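PDB 5YI6: CRISPR-associated endoribonuclease Cas6 1, which probably cleaves CRISPR transcripts as a metal-independent endoribonuclease, releasing the crRNAs that guide antiviral defence in this archaeon. Local coordinates for residues A[23-28]-A[193-198]; A[29-34]-A[102-107]; A[133-138]-A[200-205]. All coordinates share one frame; numbering follows the deposited sequence.

Interaction 1. Residues A[23-28]-A[193-198]; sequences HQYYLA and RMRIKN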
loop_
_atom_site.group_PDB
_atom_site.type_symbol
_atom_site.label_atom_id
_atom_site.label_comp_id
_atom_site.label_asym_id
_atom_site.label_seq_id
_atom_site.Cartn_x
_atom_site.Cartn_y
_atom_site.Cartn_z
ATOM N N HIS A 23 7.412 8.803 7.779
ATOM C CA HIS A 23 8.298 7.933 7.014
ATOM C C HIS A 23 7.724 7.491 5.669
ATOM O O HIS A 23 8.496 6.996 4.852
ATOM C CB HIS A 23 8.664 6.661 7.803
ATOM C CG HIS A 23 7.555 5.666 7.902
ATOM N ND1 HIS A 23 6.655 5.659 8.950
ATOM C CD2 HIS A 23 7.220 4.619 7.109
ATOM C CE1 HIS A 23 5.793 4.670 8.777
ATOM N NE2 HIS A 23 6.109 4.029 7.662
ATOM N N GLN A 24 6.405 7.556 5.454
ATOM C CA GLN A 24 5.854 6.901 4.256
ATOM C C GLN A 24 6.512 7.427 2.985
ATOM O O GLN A 24 6.809 6.660 2.067
ATOM C CB GLN A 24 4.336 7.085 4.178
ATOM C CG GLN A 24 3.613 6.113 3.174
ATOM C CD GLN A 24 3.791 6.470 1.719
ATOM O OE1 GLN A 24 3.947 7.660 1.362
ATOM N NE2 GLN A 24 3.754 5.441 0.843
ATOM N N TYR A 25 6.723 8.743 2.905
ATOM C CA TYR A 25 7.319 9.339 1.703
ATOM C C TYR A 25 8.701 8.747 1.401
ATOM O O TYR A 25 9.034 8.425 0.231
ATOM C CB TYR A 25 7.387 10.844 1.913
ATOM C CG TYR A 25 8.079 11.621 0.825
ATOM C CD1 TYR A 25 7.438 11.870 -0.373
ATOM C CD2 TYR A 25 9.361 12.131 1.016
ATOM C CE1 TYR A 25 8.057 12.600 -1.370
ATOM C CE2 TYR A 25 9.985 12.873 0.026
ATOM C CZ TYR A 25 9.324 13.094 -1.170
ATOM O OH TYR A 25 9.910 13.835 -2.180
ATOM N N TYR A 26 9.518 8.569 2.452
ATOM C CA TYR A 26 10.858 7.991 2.291
ATOM C C TYR A 26 10.808 6.503 2.015
ATOM O O TYR A 26 11.657 5.976 1.275
ATOM C CB TYR A 26 11.692 8.272 3.547
ATOM C CG TYR A 26 11.709 9.752 3.782
ATOM C CD1 TYR A 26 12.565 10.564 3.058
ATOM C CD2 TYR A 26 10.841 10.349 4.697
ATOM C CE1 TYR A 26 12.572 11.936 3.240
ATOM C CE2 TYR A 26 10.845 11.736 4.889
ATOM C CZ TYR A 26 11.717 12.511 4.155
ATOM O OH TYR A 26 11.732 13.872 4.324
ATOM N N LEU A 27 9.827 5.814 2.601
ATOM C CA LEU A 27 9.624 4.405 2.303
ATOM C C LEU A 27 9.285 4.218 0.827
ATOM O O LEU A 27 9.866 3.373 0.140
ATOM C CB LEU A 27 8.487 3.869 3.198
ATOM C CG LEU A 27 7.953 2.477 2.850
ATOM C CD1 LEU A 27 9.057 1.369 3.049
ATOM C CD2 LEU A 27 6.720 2.151 3.720
ATOM N N ALA A 28 8.357 5.037 0.323
ATOM C CA ALA A 28 7.940 4.940 -1.076
ATOM C C ALA A 28 9.119 5.169 -1.989
ATOM O O ALA A 28 9.292 4.450 -2.976
ATOM C CB ALA A 28 6.843 5.989 -1.392
ATOM N N ARG A 193 -2.520 13.511 6.560
ATOM C CA ARG A 193 -1.795 14.340 5.604
ATOM C C ARG A 193 -0.525 13.620 5.163
ATOM O O ARG A 193 0.284 13.207 6.003
ATOM C CB ARG A 193 -1.479 15.703 6.224
ATOM C CG ARG A 193 -0.775 16.665 5.279
ATOM C CD ARG A 193 -0.627 18.043 5.925
ATOM N NE ARG A 193 0.195 18.960 5.132
ATOM C CZ ARG A 193 1.499 19.140 5.322
ATOM N NH1 ARG A 193 2.128 18.469 6.282
ATOM N NH2 ARG A 193 2.170 20.001 4.564
ATOM N N MET A 194 -0.375 13.409 3.850
ATOM C CA MET A 194 0.687 12.549 3.334
ATOM C C MET A 194 1.408 13.291 2.231
ATOM O O MET A 194 0.762 13.788 1.303
ATOM C CB MET A 194 0.149 11.208 2.773
ATOM C CG MET A 194 -0.809 10.447 3.706
ATOM S SD MET A 194 0.096 9.685 5.058
ATOM C CE MET A 194 1.006 8.346 4.278
ATOM N N ARG A 195 2.734 13.370 2.335
ATOM C CA ARG A 195 3.535 13.942 1.265
ATOM C C ARG A 195 3.605 12.984 0.077
ATOM O O ARG A 195 3.859 11.789 0.249
ATOM C CB ARG A 195 4.941 14.239 1.780
ATOM C CG ARG A 195 5.813 15.008 0.833
ATOM C CD ARG A 195 7.150 15.321 1.509
ATOM N NE ARG A 195 8.039 16.004 0.582
ATOM C CZ ARG A 195 9.305 16.311 0.847
ATOM N NH1 ARG A 195 9.840 15.989 2.020
ATOM N NH2 ARG A 195 10.034 16.942 -0.066
ATOM N N ILE A 196 3.384 13.495 -1.136
ATOM C CA ILE A 196 3.431 12.648 -2.328
ATOM C C ILE A 196 4.418 13.140 -3.364
ATOM O O ILE A 196 4.755 12.380 -4.279
ATOM C CB ILE A 196 2.050 12.442 -2.962
ATOM C CG1 ILE A 196 1.329 13.786 -3.141
ATOM C CG2 ILE A 196 1.232 11.488 -2.112
ATOM C CD1 ILE A 196 -0.051 13.645 -3.770
ATOM N N LYS A 197 4.907 14.359 -3.246
ATOM C CA LYS A 197 5.881 14.923 -4.168
ATOM C C LYS A 197 6.697 15.902 -3.349
ATOM O O LYS A 197 6.366 16.188 -2.198
ATOM C CB LYS A 197 5.234 15.598 -5.390
ATOM C CG LYS A 197 4.705 14.601 -6.411
ATOM C CD LYS A 197 5.795 13.605 -6.826
ATOM C CE LYS A 197 5.334 12.670 -7.948
ATOM N NZ LYS A 197 6.295 11.548 -8.174
ATOM N N ASN A 198 7.834 16.314 -3.896
ATOM C CA ASN A 198 8.713 17.210 -3.157
ATOM C C ASN A 198 7.913 18.315 -2.479
ATOM O O ASN A 198 8.268 18.752 -1.379
ATOM C CB ASN A 198 9.779 17.817 -4.073
ATOM C CG ASN A 198 10.563 16.760 -4.827
ATOM O OD1 ASN A 198 10.588 16.749 -6.060
ATOM N ND2 ASN A 198 11.201 15.854 -4.087
HETATM O O HOH W 1 3.521 10.074 2.350
HETATM O O HOH W 2 4.404 9.211 -0.846
HETATM O O HOH W 3 11.834 15.291 -1.810
HETATM O O HOH W 4 8.741 14.786 4.463
HETATM O O HOH W 5 13.189 15.656 2.436
#
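R195 lays its side chain over one face of the Y25 ring. CB comes near CD1 and CB of Y25. CG sits over the CD1 side of the ring. CD lies over the ring centre, 3.7 Å from the centroid, a CH-pi contact. The chain is extended from CG to NE, and NE comes over CZ of the tyrosine. CZ of R195 then stands 3.6 Å from CE2 of Y25. The guanidinium is stacked on the ring with the planes 6° apart, an off-centre cation-pi contact. NE also donates to O of K197 at 3.2 Å. That oxygen lies in the guanidinium plane but puts NE above its own carbonyl plane. NH2 gives a weak bond to O of N198. A water 2.9 Å from NH1 of R195 also contacts OH of Y26.

CG of Y25 is anti to its backbone N (chi1 175°) and lies 3.9 Å from CD of R195. Beside the stack, two waters join OE1 of Q24 to O of R195, while NE2 of Q24 bonds to O of M232. CE of M194 closes on CB of Q24 at 3.6 Å.

The contact joins helix 23-35 of the N-terminal half to the end of strand 182-195 in the C-terminal half. R195 keeps its in-plane N-H groups for carbonyls and water while its flat face meets the ring, so the charge is probably well stabilised at this surface interface.

Interaction 2. Residues A[29-34]-A[102-107]; sequences SAIYNK and GKLRVG. With PO4 (phosphate ion), chain I.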
loop_
_atom_site.group_PDB
_atom_site.type_symbol
_atom_site.label_atom_id
_atom_site.label_comp_id
_atom_site.label_asym_id
_atom_site.label_seq_id
_atom_site.Cartn_x
_atom_site.Cartn_y
_atom_site.Cartn_z
ATOM N N SER A 29 9.934 6.194 -1.683
ATOM C CA SER A 29 11.152 6.428 -2.461
ATOM C C SER A 29 12.091 5.215 -2.412
ATOM O O SER A 29 12.673 4.823 -3.428
ATOM C CB SER A 29 11.866 7.684 -1.925
ATOM O OG SER A 29 13.105 7.870 -2.570
ATOM N N ALA A 30 12.260 4.613 -1.236
ATOM C CA ALA A 30 13.165 3.462 -1.126
ATOM C C ALA A 30 12.672 2.285 -1.961
ATOM O O ALA A 30 13.461 1.607 -2.633
ATOM C CB ALA A 30 13.303 3.043 0.342
ATOM N N ILE A 31 11.364 2.035 -1.932
ATOM C CA ILE A 31 10.818 0.910 -2.701
ATOM C C ILE A 31 10.984 1.176 -4.193
ATOM O O ILE A 31 11.407 0.292 -4.960
ATOM C CB ILE A 31 9.346 0.664 -2.321
ATOM C CG1 ILE A 31 9.232 0.126 -0.869
ATOM C CG2 ILE A 31 8.666 -0.264 -3.354
ATOM C CD1 ILE A 31 9.977 -1.188 -0.639
ATOM N N TYR A 32 10.622 2.395 -4.625
ATOM C CA TYR A 32 10.836 2.762 -6.027
ATOM C C TYR A 32 12.294 2.532 -6.435
ATOM O O TYR A 32 12.581 1.948 -7.492
ATOM C CB TYR A 32 10.430 4.219 -6.235
ATOM C CG TYR A 32 10.633 4.678 -7.673
ATOM C CD1 TYR A 32 9.586 4.627 -8.590
ATOM C CD2 TYR A 32 11.880 5.110 -8.111
ATOM C CE1 TYR A 32 9.775 5.028 -9.939
ATOM C CE2 TYR A 32 12.079 5.492 -9.449
ATOM C CZ TYR A 32 11.018 5.460 -10.340
ATOM O OH TYR A 32 11.228 5.833 -11.655
ATOM N N ASN A 33 13.239 2.988 -5.598
ATOM C CA ASN A 33 14.645 2.884 -5.944
ATOM C C ASN A 33 15.107 1.443 -6.021
ATOM O O ASN A 33 15.948 1.137 -6.872
ATOM C CB ASN A 33 15.518 3.694 -4.953
ATOM C CG ASN A 33 15.279 5.210 -5.087
ATOM O OD1 ASN A 33 14.680 5.665 -6.063
ATOM N ND2 ASN A 33 15.701 5.982 -4.081
ATOM N N LYS A 34 14.563 0.540 -5.182
ATOM C CA LYS A 34 14.912 -0.880 -5.314
ATOM C C LYS A 34 14.413 -1.428 -6.645
ATOM O O LYS A 34 15.146 -2.102 -7.372
ATOM C CB LYS A 34 14.311 -1.721 -4.174
ATOM C CG LYS A 34 14.824 -1.372 -2.755
ATOM C CD LYS A 34 16.333 -1.578 -2.678
ATOM C CE LYS A 34 16.793 -1.501 -1.195
ATOM N NZ LYS A 34 18.280 -1.584 -1.073
ATOM N N GLY A 102 19.369 -7.628 0.804
ATOM C CA GLY A 102 19.439 -7.820 2.236
ATOM C C GLY A 102 19.310 -6.567 3.073
ATOM O O GLY A 102 19.242 -6.674 4.307
ATOM N N LYS A 103 19.287 -5.387 2.462
ATOM C CA LYS A 103 19.219 -4.145 3.214
ATOM C C LYS A 103 18.206 -3.184 2.611
ATOM O O LYS A 103 18.061 -3.092 1.391
ATOM C CB LYS A 103 20.587 -3.456 3.314
ATOM C CG LYS A 103 21.635 -4.368 3.953
ATOM C CD LYS A 103 22.748 -3.584 4.583
ATOM C CE LYS A 103 22.246 -3.031 5.926
ATOM N NZ LYS A 103 23.208 -2.123 6.610
ATOM N N LEU A 104 17.512 -2.458 3.478
ATOM C CA LEU A 104 16.538 -1.454 3.045
ATOM C C LEU A 104 16.708 -0.229 3.920
ATOM O O LEU A 104 16.567 -0.319 5.138
ATOM C CB LEU A 104 15.094 -1.989 3.161
ATOM C CG LEU A 104 13.988 -0.972 2.821
ATOM C CD1 LEU A 104 13.969 -0.728 1.322
ATOM C CD2 LEU A 104 12.638 -1.502 3.286
ATOM N N ARG A 105 17.037 0.910 3.325
ATOM C CA ARG A 105 17.173 2.138 4.084
ATOM C C ARG A 105 15.922 2.985 3.875
ATOM O O ARG A 105 15.523 3.237 2.731
ATOM C CB ARG A 105 18.418 2.917 3.660
ATOM C CG ARG A 105 18.658 4.160 4.505
ATOM C CD ARG A 105 19.816 4.990 3.963
ATOM N NE ARG A 105 19.599 5.330 2.550
ATOM C CZ ARG A 105 18.906 6.381 2.084
ATOM N NH1 ARG A 105 18.321 7.254 2.902
ATOM N NH2 ARG A 105 18.792 6.554 0.770
ATOM N N VAL A 106 15.290 3.393 4.969
ATOM C CA VAL A 106 14.128 4.285 4.925
ATOM C C VAL A 106 14.505 5.560 5.662
ATOM O O VAL A 106 14.582 5.573 6.899
ATOM C CB VAL A 106 12.879 3.642 5.544
ATOM C CG1 VAL A 106 11.661 4.639 5.489
ATOM C CG2 VAL A 106 12.555 2.357 4.811
ATOM N N GLY A 107 14.712 6.641 4.915
ATOM C CA GLY A 107 15.189 7.864 5.538
ATOM C C GLY A 107 16.549 7.613 6.164
ATOM O O GLY A 107 17.503 7.209 5.498
HETATM P P PO4 I . 19.724 0.769 -4.023
HETATM O O1 PO4 I . 18.287 1.236 -4.183
HETATM O O2 PO4 I . 20.653 1.880 -4.467
HETATM O O3 PO4 I . 20.004 -0.451 -4.887
HETATM O O4 PO4 I . 19.983 0.448 -2.561
HETATM O O HOH W 6 17.941 0.934 0.607
#
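K34 grips O of K103 through NZ at 2.9 Å. The donor is tilted 27° from the carbonyl plane. The same NZ binds O4 of a phosphate ion at 3.0 Å and a water that also accepts from N of R105. D101 forms a salt bridge with NZ of K34, and a second phosphate forms another. The phosphates probably come from the crystallisation liquor. With one carboxylate and two phosphates nearby, the ammonium group is probably held in its charged form. Next to NZ, CE of K34 rests 3.9 Å from CD1 of L104. CB of A30 meets the same methyl at 4.0 Å and lies 3.3 Å from O of R105. L104 has CG anti to its backbone N (chi1 176°), beside the carbonyl carbon. Its CD1 also meets CD1 of I31, more loosely.

The helix is 23-35, and it packs on strand 103-106, an edge strand of the N-terminal antiparallel sheet. This is the helix-on-sheet packing of a RAMP domain with a ferredoxin-like fold. The two short segments run at 141° to each other, 8.4 Å apart at closest approach.

Behind the apolar part, F94 of helix 88-101 touches both I31 and K34. V113 of the neighbouring strand 109-118 touches L104. At the end of the strand, NH1 of R105 donates to O of G107 at 2.7 Å. Y32, on the same helix, is the proton acceptor by similarity. Its ring stacks on H36.

Interaction 3. Residues A[133-138]-A[200-205]; sequences PIYLKT and IYCRCS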
loop_
_atom_site.group_PDB
_atom_site.type_symbol
_atom_site.label_atom_id
_atom_site.label_comp_id
_atom_site.label_asym_id
_atom_site.label_seq_id
_atom_site.Cartn_x
_atom_site.Cartn_y
_atom_site.Cartn_z
ATOM N N PRO A 133 -2.972 4.379 4.042
ATOM C CA PRO A 133 -4.251 5.085 3.841
ATOM C C PRO A 133 -4.614 5.177 2.357
ATOM O O PRO A 133 -3.760 5.097 1.471
ATOM C CB PRO A 133 -4.005 6.473 4.452
ATOM C CG PRO A 133 -2.514 6.703 4.344
ATOM C CD PRO A 133 -1.912 5.270 4.575
ATOM N N ILE A 134 -5.922 5.395 2.107
ATOM C CA ILE A 134 -6.499 5.402 0.758
ATOM C C ILE A 134 -6.463 6.813 0.211
ATOM O O ILE A 134 -6.870 7.769 0.886
ATOM C CB ILE A 134 -7.928 4.833 0.769
ATOM C CG1 ILE A 134 -7.852 3.318 0.998
ATOM C CG2 ILE A 134 -8.729 5.179 -0.551
ATOM C CD1 ILE A 134 -9.173 2.696 1.444
ATOM N N TYR A 135 -5.959 6.932 -1.007
ATOM C CA TYR A 135 -5.888 8.183 -1.732
ATOM C C TYR A 135 -6.899 8.131 -2.862
ATOM O O TYR A 135 -6.955 7.146 -3.605
ATOM C CB TYR A 135 -4.474 8.385 -2.273
ATOM C CG TYR A 135 -4.282 9.617 -3.120
ATOM C CD1 TYR A 135 -4.460 10.884 -2.593
ATOM C CD2 TYR A 135 -3.861 9.515 -4.438
ATOM C CE1 TYR A 135 -4.248 12.051 -3.390
ATOM C CE2 TYR A 135 -3.655 10.656 -5.223
ATOM C CZ TYR A 135 -3.839 11.913 -4.683
ATOM O OH TYR A 135 -3.626 13.039 -5.440
ATOM N N LEU A 136 -7.696 9.194 -3.001
ATOM C CA LEU A 136 -8.708 9.199 -4.047
ATOM C C LEU A 136 -8.936 10.655 -4.432
ATOM O O LEU A 136 -9.221 11.459 -3.554
ATOM C CB LEU A 136 -9.991 8.557 -3.537
ATOM C CG LEU A 136 -11.005 8.180 -4.605
ATOM C CD1 LEU A 136 -10.503 7.045 -5.522
ATOM C CD2 LEU A 136 -12.330 7.837 -3.910
ATOM N N LYS A 137 -8.747 10.999 -5.693
ATOM C CA LYS A 137 -8.775 12.419 -6.038
ATOM C C LYS A 137 -9.688 12.652 -7.233
ATOM O O LYS A 137 -10.012 11.737 -7.993
ATOM C CB LYS A 137 -7.353 12.936 -6.319
ATOM C CG LYS A 137 -6.762 12.243 -7.540
ATOM C CD LYS A 137 -5.461 12.823 -7.998
ATOM C CE LYS A 137 -5.047 12.141 -9.284
ATOM N NZ LYS A 137 -6.208 12.083 -10.211
ATOM N N THR A 138 -10.092 13.914 -7.396
ATOM C CA THR A 138 -10.841 14.310 -8.586
ATOM C C THR A 138 -10.433 15.738 -8.918
ATOM O O THR A 138 -10.003 16.483 -8.043
ATOM C CB THR A 138 -12.372 14.146 -8.374
ATOM O OG1 THR A 138 -13.074 14.397 -9.595
ATOM C CG2 THR A 138 -12.904 15.065 -7.300
ATOM N N ILE A 200 4.060 18.435 -2.685
ATOM C CA ILE A 200 2.612 18.243 -2.672
ATOM C C ILE A 200 2.224 17.347 -1.506
ATOM O O ILE A 200 2.755 16.231 -1.352
ATOM C CB ILE A 200 2.087 17.688 -4.006
ATOM C CG1 ILE A 200 2.438 18.662 -5.145
ATOM C CG2 ILE A 200 0.573 17.518 -3.914
ATOM C CD1 ILE A 200 2.178 18.114 -6.542
ATOM N N TYR A 201 1.290 17.826 -0.703
ATOM C CA TYR A 201 0.709 17.038 0.368
ATOM C C TYR A 201 -0.758 16.780 0.040
ATOM O O TYR A 201 -1.463 17.664 -0.459
ATOM C CB TYR A 201 0.854 17.753 1.699
ATOM C CG TYR A 201 2.307 17.895 2.105
ATOM C CD1 TYR A 201 2.867 17.086 3.098
ATOM C CD2 TYR A 201 3.141 18.807 1.441
ATOM C CE1 TYR A 201 4.220 17.224 3.450
ATOM C CE2 TYR A 201 4.471 18.946 1.774
ATOM C CZ TYR A 201 5.011 18.156 2.776
ATOM O OH TYR A 201 6.348 18.311 3.094
ATOM N N CYS A 202 -1.216 15.577 0.308
ATOM C CA CYS A 202 -2.599 15.235 0.048
ATOM C C CYS A 202 -3.260 14.789 1.339
ATOM O O CYS A 202 -2.598 14.524 2.341
ATOM C CB CYS A 202 -2.688 14.152 -1.035
ATOM S SG CYS A 202 -1.897 12.583 -0.552
ATOM N N ARG A 203 -4.585 14.721 1.314
ATOM C CA ARG A 203 -5.361 14.158 2.413
ATOM C C ARG A 203 -5.823 12.767 1.990
ATOM O O ARG A 203 -6.440 12.620 0.930
ATOM C CB ARG A 203 -6.550 15.055 2.753
ATOM C CG ARG A 203 -6.117 16.420 3.218
ATOM C CD ARG A 203 -7.289 17.394 3.392
ATOM N NE ARG A 203 -8.130 17.051 4.538
ATOM C CZ ARG A 203 -7.768 17.239 5.810
ATOM N NH1 ARG A 203 -8.591 16.910 6.798
ATOM N NH2 ARG A 203 -6.570 17.741 6.096
ATOM N N CYS A 204 -5.497 11.753 2.803
ATOM C CA CYS A 204 -5.804 10.354 2.551
ATOM C C CYS A 204 -6.664 9.848 3.704
ATOM O O CYS A 204 -6.790 10.509 4.739
ATOM C CB CYS A 204 -4.500 9.525 2.441
ATOM S SG CYS A 204 -3.567 9.974 0.983
ATOM N N SER A 205 -7.272 8.683 3.539
ATOM C CA SER A 205 -8.185 8.169 4.557
ATOM C C SER A 205 -7.589 6.949 5.243
ATOM O O SER A 205 -7.348 5.941 4.587
ATOM C CB SER A 205 -9.548 7.788 3.972
ATOM O OG SER A 205 -10.165 8.895 3.321
HETATM O O HOH W 7 -9.506 8.808 0.713
HETATM O O HOH W 8 -7.909 11.024 -0.702
#
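Y135 turns one side of its ring toward two cysteines, C202 and C204, which both direct CB toward the 133-138 segment. C202 comes against the ring at CD1 and CE1. Its CB is 3.5 Å from CE1 of Y135. Its SG is 4.4 Å from the ring centroid, 45° off the normal, an oblique sulfur-aromatic contact. SG of C202 takes the crowded position between the backbone N and the carbonyl carbon (chi1 63°). C204 meets the ring nearer its root. Its SG lies 3.7 Å from CB of Y135 and also touches CD1. This too is an oblique sulfur-aromatic contact, farther off the ring normal than that of C202. CG of Y135 is anti to its backbone N (chi1 177°), and its ring lies beside the two cysteines. O of R203 lies at the ring edge, near its plane. CB of C204 also packs 3.7 Å from CB of P133.

The backbones are joined at one place. I134 and S205 make an antiparallel hydrogen-bonded pair. N of I134 donates to O of S205 at 2.9 Å, and N of S205 donates back to O of I134 at 2.8 Å. A water joins O of I134 to OG of S205. A second water accepts from N of L136 and lies 2.7 Å from O of R203, which carries the link past the single bridge.

The bridge ties the segment leading into strand 137-142 to strand 201-213 of the C-terminal sheet. M194 of the adjacent strand touches P133 and C204. T148 and D150 of strand 145-150 touch Y135. The chemistry is therefore divided: two direct backbone bonds and two bridging waters serve the polar groups, while sulfur, proline and aromatic surfaces meet beside them.

In the fold
From the N terminus, helix 23-35 enters two contacts in turn. Residues 23-28 open the longest loop, interaction 1, closed by residues 193-198. Residues 29-34 open interaction 2, closed by residues 102-107 and nested inside that loop. V106 of interaction 2 also touches Y26 and L27, and G107 touches Y26. Interaction 3 opens at residues 133-138, after interaction 2 has closed, and ends at 200-205. It therefore crosses interaction 1. The two meet in the C-terminal sheet, where strands 182-195 and 201-213 are neighbours and O of M194 probably accepts from N of C202. Interaction 2 lies within the N-terminal half, interaction 3 within the C-terminal half, and interaction 1 joins the two.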